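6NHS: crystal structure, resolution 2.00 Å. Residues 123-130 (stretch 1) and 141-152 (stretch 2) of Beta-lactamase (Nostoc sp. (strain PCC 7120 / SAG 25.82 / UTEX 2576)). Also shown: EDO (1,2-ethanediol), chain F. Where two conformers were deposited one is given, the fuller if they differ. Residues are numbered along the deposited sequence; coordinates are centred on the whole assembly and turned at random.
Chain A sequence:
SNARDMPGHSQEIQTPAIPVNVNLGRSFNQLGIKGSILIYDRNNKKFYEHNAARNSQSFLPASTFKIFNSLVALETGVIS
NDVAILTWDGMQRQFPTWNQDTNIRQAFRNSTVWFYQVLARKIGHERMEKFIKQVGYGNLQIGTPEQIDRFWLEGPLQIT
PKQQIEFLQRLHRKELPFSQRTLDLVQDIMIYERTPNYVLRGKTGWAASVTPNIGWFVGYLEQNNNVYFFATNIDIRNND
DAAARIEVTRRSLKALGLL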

# COMPACT_ATOMS: atom_id res chain seq x y z
N ILE A 123 18.48 4.98 0.61
CA ILE A 123 17.89 6.31 0.49
C ILE A 123 18.43 7.22 1.58
O ILE A 123 18.88 8.34 1.32
N GLY A 124 18.40 6.75 2.82
CA GLY A 124 18.93 7.50 3.93
C GLY A 124 17.89 8.43 4.54
O GLY A 124 16.91 8.82 3.91
N HIS A 125 18.15 8.80 5.80
CA HIS A 125 17.17 9.56 6.58
C HIS A 125 16.87 10.92 5.94
O HIS A 125 15.70 11.31 5.85
N GLU A 126 17.90 11.64 5.49
CA GLU A 126 17.68 12.98 4.98
C GLU A 126 16.86 12.96 3.69
O GLU A 126 15.92 13.74 3.53
N ARG A 127 17.22 12.08 2.75
CA ARG A 127 16.45 12.01 1.51
C ARG A 127 15.04 11.48 1.76
O ARG A 127 14.09 11.93 1.13
N MSE A 128 14.89 10.54 2.69
CA MSE A 128 13.58 9.96 2.97
C MSE A 128 12.66 11.03 3.55
O MSE A 128 11.51 11.15 3.14
N GLU A 129 13.18 11.81 4.50
CA GLU A 129 12.36 12.86 5.09
C GLU A 129 11.94 13.89 4.05
O GLU A 129 10.80 14.37 4.07
N LYS A 130 12.84 14.26 3.14
CA LYS A 130 12.50 15.23 2.11
C LYS A 130 11.35 14.73 1.24
O LYS A 130 10.39 15.47 0.98
N GLN A 141 6.13 11.54 9.66
CA GLN A 141 7.12 11.30 10.71
C GLN A 141 7.82 9.97 10.45
O GLN A 141 7.18 8.92 10.41
N ILE A 142 9.14 10.02 10.27
CA ILE A 142 9.92 8.80 10.08
C ILE A 142 10.87 8.55 11.25
O ILE A 142 11.69 7.63 11.19
N GLY A 143 10.78 9.34 12.31
CA GLY A 143 11.60 9.11 13.48
C GLY A 143 13.04 9.56 13.29
O GLY A 143 13.36 10.44 12.48
N THR A 144 13.93 8.92 14.06
CA THR A 144 15.35 9.23 14.08
C THR A 144 16.08 8.46 12.99
O THR A 144 15.55 7.50 12.43
N PRO A 145 17.31 8.86 12.65
CA PRO A 145 18.10 8.08 11.68
C PRO A 145 18.22 6.61 12.04
O PRO A 145 18.27 5.76 11.14
N GLU A 146 18.24 6.28 13.33
CA GLU A 146 18.35 4.89 13.76
C GLU A 146 17.10 4.08 13.44
O GLU A 146 17.16 2.84 13.50
N GLN A 147 15.99 4.72 13.12
CA GLN A 147 14.75 4.04 12.76
C GLN A 147 14.55 3.94 11.25
O GLN A 147 13.44 3.63 10.81
N ILE A 148 15.60 4.18 10.46
CA ILE A 148 15.46 4.34 9.01
C ILE A 148 14.93 3.06 8.35
O ILE A 148 14.29 3.13 7.29
N ASP A 149 15.15 1.90 8.96
CA ASP A 149 14.71 0.64 8.36
C ASP A 149 13.49 0.04 9.06
O ASP A 149 13.19 -1.13 8.85
N ARG A 150 12.78 0.82 9.89
CA ARG A 150 11.61 0.27 10.55
C ARG A 150 10.51 1.29 10.84
O ARG A 150 9.50 0.90 11.43
N PHE A 151 10.65 2.56 10.44
CA PHE A 151 9.68 3.57 10.87
C PHE A 151 8.27 3.28 10.35
O PHE A 151 7.29 3.70 10.97
N TRP A 152 8.15 2.55 9.24
CA TRP A 152 6.83 2.24 8.70
C TRP A 152 6.27 0.93 9.25
O TRP A 152 5.09 0.63 9.03

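A single histidine ties the two stretches together by three kinds of contact. His 125, in the first turn of its helix with chi1 t, points toward the loop, and its NE2 donates the one hydrogen bond across the interface, to Gly 143 O (2.9 Å), which lies near the ring plane. Over a ring face sits Pro 145, whose CG lies 4.1 Å from the His 125 ring centroid in a CH-pi contact. Ile 142 CD1 approaches His 125 CD2 to 3.6 Å. An imidazole suits this place because its ring nitrogen can donate a hydrogen bond while its carbons and face accept apolar neighbours.

One turn on, Met 128, a selenomethionine (chi1 t, chi2 p), enters the buried apolar layer. Met 128 CG lies 3.8 Å from both Ile 142 CD1 and Phe 151 CZ, and SE stands at the edge of the phenyl ring. Ile 142 (p, t) and Ile 148 (t, p) both point toward the helix; CD1 of Ile 148 reaches His 125 CA at 3.7 Å. Such apolar chains need no polar partners.

Gly 143 has positive phi, and a CB there would clash with Gln 147 OE1, which accepts a hydrogen bond from Thr 144 N (2.9 Å). Ethanediol, probably from the crystallisation liquor, accepts hydrogen bonds from Ile 142 N at O2 (3.2 Å) and Gly 143 N at O1 (2.9 Å).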

# COMPACT_ATOMS: atom_id res chain seq x y z
CB ILE A 123 16.35 6.22 0.53
CG1 ILE A 123 15.82 5.54 -0.74
CG2 ILE A 123 15.75 7.64 0.70
CD1 ILE A 123 14.40 4.99 -0.65
CB HIS A 125 17.67 9.73 8.01
CG HIS A 125 16.73 10.47 8.91
ND1 HIS A 125 16.84 11.83 9.16
CD2 HIS A 125 15.67 10.05 9.64
CE1 HIS A 125 15.89 12.20 9.99
NE2 HIS A 125 15.16 11.14 10.30
CB GLU A 126 19.01 13.69 4.74
CG GLU A 126 18.83 15.09 4.15
CD GLU A 126 20.14 15.76 3.80
OE1 GLU A 126 21.21 15.26 4.21
OE2 GLU A 126 20.11 16.79 3.09
CB ARG A 127 17.17 11.14 0.48
CG ARG A 127 18.35 11.83 -0.19
CD ARG A 127 18.76 11.10 -1.46
NE ARG A 127 19.27 9.76 -1.18
CZ ARG A 127 20.01 9.06 -2.04
NH1 ARG A 127 20.32 9.57 -3.22
NH2 ARG A 127 20.45 7.86 -1.71
CB MSE A 128 13.68 8.78 3.93
CG MSE A 128 12.33 8.08 4.15
SE MSE A 128 11.76 6.99 2.64
CE MSE A 128 12.90 5.42 2.97
CB GLU A 129 13.12 13.53 6.24
CG GLU A 129 12.19 14.17 7.27
CD GLU A 129 12.91 15.08 8.24
OE1 GLU A 129 14.07 14.79 8.60
OE2 GLU A 129 12.31 16.10 8.64
CB LYS A 130 13.72 15.55 1.24
CG LYS A 130 14.77 16.42 1.92
CD LYS A 130 15.78 16.95 0.92
CE LYS A 130 17.06 17.41 1.62
NZ LYS A 130 16.77 18.25 2.81
CB GLN A 141 6.46 11.29 12.08
CG GLN A 141 5.80 12.61 12.45
CD GLN A 141 4.81 12.47 13.58
OE1 GLN A 141 5.15 11.97 14.65
NE2 GLN A 141 3.57 12.90 13.34
CB ILE A 142 10.69 8.83 8.74
CG1 ILE A 142 11.84 9.84 8.79
CG2 ILE A 142 9.74 9.13 7.58
CD1 ILE A 142 12.76 9.76 7.57
CB THR A 144 15.94 8.88 15.44
OG1 THR A 144 15.87 7.46 15.64
CG2 THR A 144 15.17 9.59 16.56
CB PRO A 145 19.46 8.78 11.69
CG PRO A 145 19.15 10.19 12.06
CD PRO A 145 18.00 10.11 13.03
CB GLU A 146 18.64 4.83 15.27
CG GLU A 146 20.01 5.38 15.66
CD GLU A 146 20.12 6.90 15.57
OE1 GLU A 146 21.23 7.40 15.31
OE2 GLU A 146 19.09 7.59 15.75
CB GLN A 147 13.55 4.74 13.41
CG GLN A 147 13.56 4.70 14.94
CD GLN A 147 12.51 5.63 15.56
OE1 GLN A 147 12.68 6.84 15.59
NE2 GLN A 147 11.44 5.04 16.08
CB ILE A 148 16.80 4.79 8.38
CG1 ILE A 148 16.63 5.12 6.89
CG2 ILE A 148 17.89 3.73 8.58
CD1 ILE A 148 15.62 6.25 6.62
CB ASP A 149 15.85 -0.38 8.33
CG ASP A 149 16.35 -0.74 9.71
OD1 ASP A 149 15.96 -0.06 10.68
OD2 ASP A 149 17.14 -1.70 9.83
CB ARG A 150 12.03 -0.42 11.86
CG ARG A 150 12.70 0.49 12.88
CD ARG A 150 13.04 -0.29 14.14
NE ARG A 150 14.43 -0.12 14.55
CZ ARG A 150 14.81 0.53 15.65
NH1 ARG A 150 13.91 1.06 16.45
NH2 ARG A 150 16.10 0.63 15.94
CB PHE A 151 10.13 4.96 10.43
CG PHE A 151 10.30 5.12 8.94
CD1 PHE A 151 9.23 5.46 8.13
CD2 PHE A 151 11.55 4.92 8.34
CE1 PHE A 151 9.38 5.61 6.76
CE2 PHE A 151 11.71 5.08 6.97
CZ PHE A 151 10.63 5.41 6.18
CB TRP A 152 6.88 2.17 7.16
CG TRP A 152 7.67 1.01 6.62
CD1 TRP A 152 7.17 -0.20 6.24
CD2 TRP A 152 9.09 0.95 6.42
NE1 TRP A 152 8.19 -1.01 5.81
CE2 TRP A 152 9.38 -0.34 5.91
CE3 TRP A 152 10.14 1.85 6.61
CZ2 TRP A 152 10.68 -0.74 5.58
CZ3 TRP A 152 11.44 1.45 6.29
CH2 TRP A 152 11.69 0.17 5.79
C1 EDO F . 9.86 12.99 12.39
O1 EDO F . 9.61 11.82 13.18
C2 EDO F . 10.91 12.69 11.33
O2 EDO F . 10.35 12.92 10.02